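Local coordinates for protein adenylyltransferase and sulfurtransferase uba4 (Chaetomium thermophilum, PDB 6YUB) that probably adenylates the C-terminal Gly-Gly of a ubiquitin-like sulfur carrier and passes sulfur to it for tRNA 2-thiolation and molybdenum cofactor synthesis, here seen as its zinc-bearing N-terminal, ThiF-family part, at residues Asp67-Ser72 and Val78-Lys83; Ser92-Leu97 and Tyr106-Phe111. One frame throughout, in Å; residues are numbered along the deposited sequence.

Interaction 1 of 2, residues Asp67-Ser72 and Val78-Lys83; sequences DSVETS and VAHATK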
loop_
_atom_site.group_PDB
_atom_site.type_symbol
_atom_site.label_atom_id
_atom_site.label_comp_id
_atom_site.label_asym_id
_atom_site.label_seq_id
_atom_site.Cartn_x
_atom_site.Cartn_y
_atom_site.Cartn_z
ATOM N N ASP B 67 -7.743 -1.899 25.815
ATOM C CA ASP B 67 -6.712 -2.919 25.924
ATOM C C ASP B 67 -5.357 -2.291 26.258
ATOM O O ASP B 67 -5.194 -1.068 26.273
ATOM C CB ASP B 67 -6.625 -3.726 24.630
ATOM C CG ASP B 67 -7.829 -4.626 24.419
ATOM O OD1 ASP B 67 -8.357 -5.168 25.413
ATOM O OD2 ASP B 67 -8.253 -4.793 23.253
ATOM N N SER B 68 -4.376 -3.155 26.513
ATOM C CA SER B 68 -3.050 -2.751 26.941
ATOM C C SER B 68 -2.006 -3.069 25.876
ATOM O O SER B 68 -2.223 -3.891 24.985
ATOM C CB SER B 68 -2.664 -3.444 28.254
ATOM O OG SER B 68 -3.283 -2.824 29.367
ATOM N N VAL B 69 -0.856 -2.399 25.990
ATOM C CA VAL B 69 0.250 -2.627 25.069
ATOM C C VAL B 69 0.910 -3.963 25.378
ATOM O O VAL B 69 1.154 -4.304 26.547
ATOM C CB VAL B 69 1.266 -1.474 25.162
ATOM C CG1 VAL B 69 2.513 -1.774 24.333
ATOM C CG2 VAL B 69 0.620 -0.165 24.717
ATOM N N GLU B 70 1.207 -4.727 24.330
ATOM C CA GLU B 70 1.852 -6.025 24.458
ATOM C C GLU B 70 3.072 -6.081 23.550
ATOM O O GLU B 70 3.114 -5.441 22.496
ATOM C CB GLU B 70 0.892 -7.172 24.106
ATOM C CG GLU B 70 -0.262 -7.335 25.075
ATOM C CD GLU B 70 -1.222 -8.441 24.666
ATOM O OE1 GLU B 70 -1.700 -8.425 23.512
ATOM O OE2 GLU B 70 -1.493 -9.330 25.498
ATOM N N THR B 71 4.066 -6.869 23.971
ATOM C CA THR B 71 5.317 -6.955 23.228
ATOM C C THR B 71 5.103 -7.556 21.845
ATOM O O THR B 71 5.738 -7.134 20.869
ATOM C CB THR B 71 6.331 -7.790 24.014
ATOM O OG1 THR B 71 6.486 -7.240 25.327
ATOM C CG2 THR B 71 7.683 -7.812 23.302
ATOM N N SER B 72 4.215 -8.545 21.741
ATOM C CA SER B 72 4.017 -9.274 20.495
ATOM C C SER B 72 3.267 -8.475 19.438
ATOM O O SER B 72 3.117 -8.975 18.319
ATOM C CB SER B 72 3.269 -10.578 20.783
ATOM O OG SER B 72 2.035 -10.323 21.434
ATOM N N VAL B 78 3.465 0.481 15.810
ATOM C CA VAL B 78 4.761 1.145 15.937
ATOM C C VAL B 78 4.704 2.471 16.676
ATOM O O VAL B 78 5.754 3.072 16.924
ATOM C CB VAL B 78 5.381 1.365 14.544
ATOM C CG1 VAL B 78 5.542 0.034 13.819
ATOM C CG2 VAL B 78 4.534 2.325 13.716
ATOM N N ALA B 79 3.514 2.945 17.041
ATOM C CA ALA B 79 3.414 4.133 17.876
ATOM C C ALA B 79 3.628 3.829 19.354
ATOM O O ALA B 79 3.694 4.763 20.162
ATOM C CB ALA B 79 2.052 4.807 17.686
ATOM N N HIS B 80 3.747 2.558 19.721
ATOM C CA HIS B 80 3.959 2.150 21.101
ATOM C C HIS B 80 5.446 1.917 21.356
ATOM O O HIS B 80 6.265 1.856 20.433
ATOM C CB HIS B 80 3.152 0.890 21.416
ATOM C CG HIS B 80 1.670 1.076 21.300
ATOM N ND1 HIS B 80 1.017 2.182 21.804
ATOM C CD2 HIS B 80 0.714 0.302 20.732
ATOM C CE1 HIS B 80 -0.276 2.080 21.552
ATOM N NE2 HIS B 80 -0.487 0.949 20.903
ATOM N N ALA B 81 5.788 1.788 22.634
ATOM C CA ALA B 81 7.168 1.615 23.061
ATOM C C ALA B 81 7.286 0.367 23.919
ATOM O O ALA B 81 6.314 -0.071 24.541
ATOM C CB ALA B 81 7.673 2.834 23.843
ATOM N N THR B 82 8.491 -0.209 23.934
ATOM C CA THR B 82 8.733 -1.397 24.743
ATOM C C THR B 82 8.585 -1.091 26.230
ATOM O O THR B 82 8.082 -1.920 26.995
ATOM C CB THR B 82 10.126 -1.958 24.447
ATOM O OG1 THR B 82 10.210 -2.316 23.063
ATOM C CG2 THR B 82 10.411 -3.188 25.306
ATOM N N LYS B 83 9.027 0.093 26.661
ATOM C CA LYS B 83 8.918 0.467 28.065
ATOM C C LYS B 83 7.489 0.809 28.469
ATOM O O LYS B 83 7.227 0.986 29.660
ATOM C CB LYS B 83 9.834 1.653 28.373
ATOM C CG LYS B 83 11.299 1.398 28.072
#

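Interaction 2 of 2, residues Ser92-Leu97 and Tyr106-Phe111; sequences SLITHL and YVPYRF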
loop_
_atom_site.group_PDB
_atom_site.type_symbol
_atom_site.label_atom_id
_atom_site.label_comp_id
_atom_site.label_asym_id
_atom_site.label_seq_id
_atom_site.Cartn_x
_atom_site.Cartn_y
_atom_site.Cartn_z
ATOM N N SER B 92 -0.504 5.137 25.782
ATOM C CA SER B 92 0.791 4.983 25.129
ATOM C C SER B 92 0.803 5.661 23.765
ATOM O O SER B 92 1.815 6.250 23.370
ATOM C CB SER B 92 1.128 3.498 24.991
ATOM O OG SER B 92 2.300 3.304 24.229
ATOM N N LEU B 93 -0.308 5.582 23.029
ATOM C CA LEU B 93 -0.380 6.208 21.719
ATOM C C LEU B 93 -0.376 7.725 21.831
ATOM O O LEU B 93 0.325 8.405 21.064
ATOM C CB LEU B 93 -1.633 5.733 20.984
ATOM C CG LEU B 93 -1.965 6.448 19.677
ATOM C CD1 LEU B 93 -0.768 6.453 18.753
ATOM C CD2 LEU B 93 -3.170 5.786 18.993
ATOM N N ILE B 94 -1.154 8.272 22.770
ATOM C CA ILE B 94 -1.203 9.717 22.946
ATOM C C ILE B 94 0.153 10.254 23.394
ATOM O O ILE B 94 0.516 11.391 23.063
ATOM C CB ILE B 94 -2.317 10.096 23.940
ATOM C CG1 ILE B 94 -3.680 9.876 23.286
ATOM C CG2 ILE B 94 -2.150 11.536 24.415
ATOM C CD1 ILE B 94 -4.856 9.932 24.242
ATOM N N THR B 95 0.926 9.453 24.128
ATOM C CA THR B 95 2.266 9.884 24.509
ATOM C C THR B 95 3.105 10.183 23.271
ATOM O O THR B 95 3.834 11.181 23.233
ATOM C CB THR B 95 2.951 8.819 25.369
ATOM O OG1 THR B 95 2.258 8.684 26.614
ATOM C CG2 THR B 95 4.403 9.201 25.634
ATOM N N HIS B 96 3.004 9.336 22.243
ATOM C CA HIS B 96 3.755 9.550 21.011
ATOM C C HIS B 96 3.140 10.656 20.164
ATOM O O HIS B 96 3.863 11.415 19.511
ATOM C CB HIS B 96 3.828 8.244 20.217
ATOM C CG HIS B 96 4.541 8.368 18.907
ATOM N ND1 HIS B 96 5.845 8.804 18.805
ATOM C CD2 HIS B 96 4.132 8.104 17.642
ATOM C CE1 HIS B 96 6.208 8.806 17.534
ATOM N NE2 HIS B 96 5.188 8.381 16.810
ATOM N N LEU B 97 1.811 10.766 20.153
ATOM C CA LEU B 97 1.178 11.856 19.418
ATOM C C LEU B 97 1.594 13.205 19.987
ATOM O O LEU B 97 1.899 14.137 19.238
ATOM C CB LEU B 97 -0.344 11.704 19.454
ATOM C CG LEU B 97 -0.912 10.412 18.868
ATOM C CD1 LEU B 97 -2.435 10.402 18.982
ATOM C CD2 LEU B 97 -0.488 10.213 17.423
ATOM N N TYR B 106 -6.142 15.861 22.709
ATOM C CA TYR B 106 -6.315 14.415 22.619
ATOM C C TYR B 106 -7.292 13.962 23.692
ATOM O O TYR B 106 -7.127 14.300 24.863
ATOM C CB TYR B 106 -4.972 13.695 22.762
ATOM C CG TYR B 106 -3.966 14.115 21.712
ATOM C CD1 TYR B 106 -4.055 13.642 20.409
ATOM C CD2 TYR B 106 -2.932 14.992 22.018
ATOM C CE1 TYR B 106 -3.146 14.025 19.442
ATOM C CE2 TYR B 106 -2.014 15.380 21.055
ATOM C CZ TYR B 106 -2.132 14.893 19.767
ATOM O OH TYR B 106 -1.227 15.271 18.794
ATOM N N VAL B 107 -8.310 13.211 23.288
ATOM C CA VAL B 107 -9.385 12.791 24.170
ATOM C C VAL B 107 -9.380 11.270 24.241
ATOM O O VAL B 107 -9.829 10.591 23.317
ATOM C CB VAL B 107 -10.750 13.320 23.685
ATOM C CG1 VAL B 107 -11.835 12.981 24.694
ATOM C CG2 VAL B 107 -10.683 14.816 23.441
ATOM N N PRO B 108 -8.879 10.692 25.329
ATOM C CA PRO B 108 -8.867 9.230 25.437
ATOM C C PRO B 108 -10.161 8.670 26.009
ATOM O O PRO B 108 -10.768 9.230 26.923
ATOM C CB PRO B 108 -7.690 8.971 26.386
ATOM C CG PRO B 108 -7.703 10.166 27.295
ATOM C CD PRO B 108 -8.172 11.338 26.455
ATOM N N TYR B 109 -10.599 7.557 25.430
ATOM C CA TYR B 109 -11.684 6.747 25.975
ATOM C C TYR B 109 -11.040 5.448 26.452
ATOM O O TYR B 109 -10.744 4.559 25.645
ATOM C CB TYR B 109 -12.775 6.489 24.940
ATOM C CG TYR B 109 -13.553 7.719 24.529
ATOM C CD1 TYR B 109 -13.071 8.564 23.539
ATOM C CD2 TYR B 109 -14.776 8.031 25.121
ATOM C CE1 TYR B 109 -13.775 9.687 23.151
ATOM C CE2 TYR B 109 -15.489 9.155 24.737
ATOM C CZ TYR B 109 -14.981 9.979 23.747
ATOM O OH TYR B 109 -15.678 11.099 23.355
ATOM N N ARG B 110 -10.809 5.347 27.752
ATOM C CA ARG B 110 -10.062 4.222 28.330
ATOM C C ARG B 110 -10.965 3.029 28.610
ATOM O O ARG B 110 -11.005 2.518 29.721
ATOM C CB ARG B 110 -9.343 4.672 29.585
ATOM C CG ARG B 110 -8.396 5.836 29.382
ATOM C CD ARG B 110 -7.665 6.237 30.678
ATOM N NE ARG B 110 -6.597 7.202 30.399
ATOM C CZ ARG B 110 -6.761 8.523 30.374
ATOM N NH1 ARG B 110 -7.949 9.063 30.622
ATOM N NH2 ARG B 110 -5.732 9.306 30.099
ATOM N N PHE B 111 -11.707 2.579 27.597
ATOM C CA PHE B 111 -12.599 1.436 27.753
ATOM C C PHE B 111 -13.129 1.021 26.385
ATOM O O PHE B 111 -13.103 1.794 25.422
ATOM C CB PHE B 111 -13.759 1.749 28.708
ATOM C CG PHE B 111 -14.413 3.078 28.454
ATOM C CD1 PHE B 111 -15.448 3.197 27.540
ATOM C CD2 PHE B 111 -13.997 4.211 29.136
ATOM C CE1 PHE B 111 -16.051 4.418 27.308
ATOM C CE2 PHE B 111 -14.596 5.432 28.910
ATOM C CZ PHE B 111 -15.625 5.538 27.993
#

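Interaction 1 of 2, residues Asp67-Ser72 and Val78-Lys83
Val69 and His80 mark the nearest backbone approach, CA to CA 7.2 Å, between two irregular segments of the loop that leads from strand 60-64 to helix 89-100. In this Rossmann-type fold of the ThiF family, the loop is the strand-to-helix connection of a beta-alpha-beta crossover (60-64, 89-100, 105-109). The contact is a CH-pi interaction. Val69 CG2 stands 3.8 Å from the centroid of the His80 imidazole and 11° off its normal, so the methyl sits squarely over one ring face and meets all five ring atoms almost evenly. A chi1 of 173° turns Val69 CG2 to the backbone-N side, over the ring, and leaves CG1 near His80 CB at 4.0 Å. Both ring nitrogens are held, ND1 by a hydrogen bond with Ser92 OG on helix 89-100 and NE2 by one to the carbonyl of Ala42, which fixes the rotation of the ring under the methyl. Were this histidine an alanine, Val69 CG2 would probably lose the ring beneath it, and Ser92 OG and Ala42 O this partner. The same loop carries Ser72, a predicted ATP-binding residue, and Thr82 OG1 hydrogen-bonds to the other chain of the assembly. Beyond the ring, Val69 CG1 lies 4.2 Å from the carbonyl oxygen of Ala81.

Interaction 2 of 2, residues Ser92-Leu97 and Tyr106-Phe111
Tyr106 points its phenol at a helix carbonyl without bonding to it: OH lies 3.4 Å from Leu97 O, yet its hydrogen bond goes to Asn101 O, just after helix 89-100. The contact packs the helix of a beta-alpha-beta crossover of the Rossmann-type sheet on its second strand, 105-109, an outermost strand within this chain. The two short axes run almost antiparallel, at 171°, and are 9.8 Å apart at closest approach. Apart from the phenol and that carbonyl, the groups that meet are apolar. The ring of Tyr106 meets Leu97 obliquely, neither flat nor edge-on, and Leu97 CB comes to 3.6 Å from Tyr106 CE1. Leu97 CD1 follows the same side of the ring, 3.7 Å from Tyr106 CE1, so the ring is held along CD1, CE1 and CZ. Ala54 of helix 46-56 also touches both Tyr106 and Leu97, which makes this end of the contact a junction of two helices and the strand. Toward the other end, Ile94 and Tyr106 run alongside each other, pointing opposite ways, and Ile94 CG2 rests 3.9 Å from Tyr106 CB. The Ile94 chain is extended (chi2 168°), which carries its CD1 beyond Tyr106 to Pro108, where the two side chains lie nearly perpendicular. After Tyr109 the strand ends in an inverse gamma turn centred on Arg110, whose NH2 forms a salt bridge with Asp91 of helix 89-100. Where helix and strand meet at Pro108, Ile94 CD1 stands 3.7 Å from Pro108 CB.

Interactions 1 and 2 follow each other along one crossover: the first lies in the loop entering helix 89-100, the second between that helix and the strand after it. Ser92 belongs to both, lying in the helix segment of interaction 2 and bordering interaction 1, and the two are joined further where Ala79 CB packs 3.4 Å from Leu93 CD1. The residues touching in interaction 1 are all buried, though the contact is smaller (132 against 239 Å²) and lies farther from the centre of the chain. Interaction 2 is only partly buried. A methyl over a polar, hydrogen-bonded ring makes up interaction 1; broader aliphatic and tyrosine packing makes up interaction 2.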